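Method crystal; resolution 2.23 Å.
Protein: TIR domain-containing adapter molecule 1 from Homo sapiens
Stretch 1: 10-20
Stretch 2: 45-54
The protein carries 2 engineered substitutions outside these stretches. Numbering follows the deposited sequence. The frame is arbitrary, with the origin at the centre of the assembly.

Stretch 1, residues 10-20: SLPSAFDILGA
Stretch 2 45-54: LLHAMVLLKL

Two helices of one chain, 11-19 and 45-53, pack at a signed crossing angle of -60°, their axes 9.8 Å apart at closest approach; together the two stretches bury 464 Å². Both keep regular helical backbones, with phi near -60° and psi mostly between -35° and -55°, and i to i+4 bonds such as Gly-19 N to Phe-15 O (2.8 Å) and Lys-53 N to Met-49 O (2.9 Å). Ser-10, extended at -164/167 with chi1 p, caps the first helix: its OG accepts from Ser-13 N at 3.1 Å. The register runs forward in both helices, CA to CA: Phe-15 to Met-49 7.1 Å, Leu-18 to Val-50 6.9 Å, Gly-19 to Lys-53 6.4 Å. The backbones thus draw closest at the glycine.

No hydrogen bond joins the stretches directly; the fit is one of shape, and two knobs interlock. Met-49, a selenomethionine with rotamer m, t, p, points toward the first helix and fills a hollow lined by Leu-11, Ala-14, Phe-15 and Leu-18. Its CE lies 3.8 Å from Leu-11 CD2 and 3.9 Å from Ala-14 CB, the small alanine forming part of the hollow's wall. The same CE sits over one face of the Phe-15 ring, 4.0 Å from the centroid of its six carbons and 11° off the normal, a CH-pi contact; Met-49 SE is more oblique, 4.9 Å from that centroid and 25° off. Phe-15 (chi1 m, chi2 -73°) starts sideways, but its ring reaches across, bringing CZ to 3.5 Å from Met-49 CG. Leu-52 (m, t) meets the ring edge, its CD1 4.1 Å from Phe-15 CZ.

The reciprocal knob is Leu-18 (m, t), pointing toward the second helix among Leu-46, Met-49, Val-50 and Lys-53. Its CD1 is 3.9 Å from both Leu-46 CD1 and Val-50 CG2, and 4.1 Å from Met-49 CB. Leu-46 (t, p) starts sideways and bends its end inward; Val-50 (t) points its CA-to-CB bond away, yet CG2 still lines the hole.

Lys-53 (t, p, t, t) points toward the first helix and lays its aliphatic chain across it: CD is 3.6 Å from Phe-15 O, and CE is 3.4 Å from Gly-19 CA. The bare glycine makes the room, since an ideal CB there would lie 2.8 Å from Lys-53 CE, a clash. Beyond this groove one water bridges the stretches, accepting from Lys-53 NZ and donating to Asp-16 OD1, with its oxygen 2.9 Å from each of these atoms.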

# COMPACT_ATOMS: atom_id res chain seq x y z
N SER A 10 -3.28 4.06 -7.63
CA SER A 10 -1.90 4.52 -7.50
C SER A 10 -1.61 4.91 -6.08
O SER A 10 -2.54 5.03 -5.25
CB SER A 10 -1.65 5.72 -8.43
OG SER A 10 -2.34 6.87 -8.00
N LEU A 11 -0.32 5.09 -5.80
CA LEU A 11 0.08 5.48 -4.47
C LEU A 11 -0.57 6.81 -4.14
O LEU A 11 -1.25 6.90 -3.14
CB LEU A 11 1.60 5.55 -4.34
CG LEU A 11 2.22 4.51 -3.43
CD1 LEU A 11 3.68 4.82 -3.25
CD2 LEU A 11 1.50 4.40 -2.05
N PRO A 12 -0.38 7.85 -4.99
CA PRO A 12 -1.00 9.15 -4.67
C PRO A 12 -2.53 9.09 -4.55
O PRO A 12 -3.11 9.80 -3.73
CB PRO A 12 -0.61 10.05 -5.88
CG PRO A 12 0.55 9.39 -6.53
CD PRO A 12 0.42 7.89 -6.24
N SER A 13 -3.18 8.27 -5.36
CA SER A 13 -4.64 8.16 -5.27
C SER A 13 -5.08 7.46 -3.99
O SER A 13 -6.11 7.80 -3.46
CB SER A 13 -5.25 7.43 -6.47
OG SER A 13 -5.29 8.28 -7.59
N ALA A 14 -4.32 6.48 -3.52
CA ALA A 14 -4.60 5.84 -2.25
C ALA A 14 -4.47 6.87 -1.13
O ALA A 14 -5.28 6.90 -0.22
CB ALA A 14 -3.66 4.66 -2.00
N PHE A 15 -3.45 7.72 -1.19
CA PHE A 15 -3.34 8.80 -0.18
C PHE A 15 -4.59 9.76 -0.24
O PHE A 15 -5.11 10.27 0.79
CB PHE A 15 -2.05 9.58 -0.41
CG PHE A 15 -0.81 9.03 0.32
CD1 PHE A 15 -0.67 9.17 1.69
CD2 PHE A 15 0.23 8.48 -0.40
CE1 PHE A 15 0.50 8.72 2.33
CE2 PHE A 15 1.40 8.01 0.24
CZ PHE A 15 1.53 8.15 1.60
N ASP A 16 -5.10 10.00 -1.44
CA ASP A 16 -6.27 10.87 -1.60
C ASP A 16 -7.52 10.25 -1.01
O ASP A 16 -8.37 10.93 -0.44
CB ASP A 16 -6.50 11.23 -3.07
CG ASP A 16 -5.45 12.22 -3.61
OD1 ASP A 16 -4.96 13.05 -2.83
OD2 ASP A 16 -5.09 12.15 -4.80
N ILE A 17 -7.64 8.95 -1.18
CA ILE A 17 -8.75 8.19 -0.62
C ILE A 17 -8.78 8.29 0.90
O ILE A 17 -9.84 8.49 1.48
CB ILE A 17 -8.67 6.76 -1.05
CG1 ILE A 17 -9.04 6.68 -2.54
CG2 ILE A 17 -9.66 5.91 -0.26
CD1 ILE A 17 -8.66 5.39 -3.19
N LEU A 18 -7.61 8.13 1.52
CA LEU A 18 -7.41 8.38 2.94
C LEU A 18 -7.79 9.82 3.30
O LEU A 18 -8.56 10.06 4.25
CB LEU A 18 -5.94 8.07 3.30
CG LEU A 18 -5.55 6.57 3.26
CD1 LEU A 18 -4.16 6.32 3.79
CD2 LEU A 18 -6.52 5.68 4.04
N GLY A 19 -7.27 10.79 2.56
CA GLY A 19 -7.62 12.17 2.79
C GLY A 19 -9.13 12.35 2.81
O GLY A 19 -9.68 13.02 3.71
N ALA A 20 -9.82 11.73 1.85
CA ALA A 20 -11.27 11.93 1.73
C ALA A 20 -12.12 11.17 2.76
O ALA A 20 -13.36 11.31 2.74
CB ALA A 20 -11.74 11.54 0.33
N LEU A 45 2.13 -0.91 6.08
CA LEU A 45 2.45 0.23 5.23
C LEU A 45 1.24 1.18 5.27
O LEU A 45 1.40 2.38 5.47
CB LEU A 45 2.78 -0.23 3.79
CG LEU A 45 3.01 0.85 2.71
CD1 LEU A 45 4.20 1.70 3.09
CD2 LEU A 45 3.20 0.28 1.27
N LEU A 46 0.03 0.63 5.13
CA LEU A 46 -1.18 1.44 5.22
C LEU A 46 -1.33 2.13 6.59
O LEU A 46 -1.86 3.24 6.69
CB LEU A 46 -2.42 0.62 4.93
CG LEU A 46 -3.72 1.44 4.73
CD1 LEU A 46 -3.62 2.44 3.59
CD2 LEU A 46 -4.91 0.53 4.47
N HIS A 47 -0.86 1.49 7.64
CA HIS A 47 -0.89 2.12 8.97
C HIS A 47 -0.04 3.39 8.93
O HIS A 47 -0.42 4.46 9.44
CB HIS A 47 -0.37 1.11 10.01
CG HIS A 47 -0.13 1.69 11.37
ND1 HIS A 47 -1.15 2.08 12.21
CD2 HIS A 47 1.03 1.92 12.03
CE1 HIS A 47 -0.63 2.58 13.31
NE2 HIS A 47 0.69 2.48 13.24
N ALA A 48 1.12 3.28 8.29
CA ALA A 48 2.08 4.40 8.23
C ALA A 48 1.54 5.56 7.39
O ALA A 48 1.72 6.74 7.73
CB ALA A 48 3.45 3.92 7.68
N MSE A 49 0.92 5.22 6.25
CA MSE A 49 0.32 6.22 5.34
C MSE A 49 -0.83 6.93 6.04
O MSE A 49 -1.03 8.16 5.89
CB MSE A 49 -0.17 5.55 4.06
CG MSE A 49 0.99 5.04 3.16
SE MSE A 49 0.38 3.78 1.76
CE MSE A 49 -0.95 4.78 0.78
N VAL A 50 -1.60 6.17 6.82
CA VAL A 50 -2.69 6.73 7.66
C VAL A 50 -2.14 7.77 8.62
O VAL A 50 -2.65 8.85 8.70
CB VAL A 50 -3.44 5.63 8.43
CG1 VAL A 50 -4.24 6.24 9.62
CG2 VAL A 50 -4.35 4.92 7.47
N LEU A 51 -1.06 7.43 9.31
CA LEU A 51 -0.39 8.37 10.21
C LEU A 51 0.10 9.64 9.48
O LEU A 51 0.01 10.77 9.99
CB LEU A 51 0.80 7.66 10.85
CG LEU A 51 0.41 6.55 11.80
CD1 LEU A 51 1.63 5.71 12.20
CD2 LEU A 51 -0.24 7.17 13.01
N LEU A 52 0.66 9.45 8.29
CA LEU A 52 1.12 10.57 7.48
C LEU A 52 -0.02 11.49 7.09
O LEU A 52 0.12 12.71 7.14
CB LEU A 52 1.81 10.06 6.21
CG LEU A 52 3.17 9.39 6.37
CD1 LEU A 52 3.66 8.88 5.04
CD2 LEU A 52 4.14 10.39 6.99
N LYS A 53 -1.16 10.91 6.69
CA LYS A 53 -2.34 11.70 6.34
C LYS A 53 -3.01 12.38 7.57
O LYS A 53 -3.79 13.33 7.45
CB LYS A 53 -3.36 10.81 5.60
CG LYS A 53 -4.33 11.64 4.72
CD LYS A 53 -3.58 12.23 3.45
CE LYS A 53 -4.40 13.30 2.71
NZ LYS A 53 -3.59 14.18 1.81
N LEU A 54 -2.71 11.88 8.76
CA LEU A 54 -3.19 12.51 10.00
C LEU A 54 -2.21 13.58 10.46
O LEU A 54 -2.43 14.22 11.48
CB LEU A 54 -3.36 11.48 11.14
CG LEU A 54 -4.72 10.78 11.19
CD1 LEU A 54 -4.66 9.48 11.94
CD2 LEU A 54 -5.77 11.68 11.83
O HOH W 1 -2.91 13.07 -0.77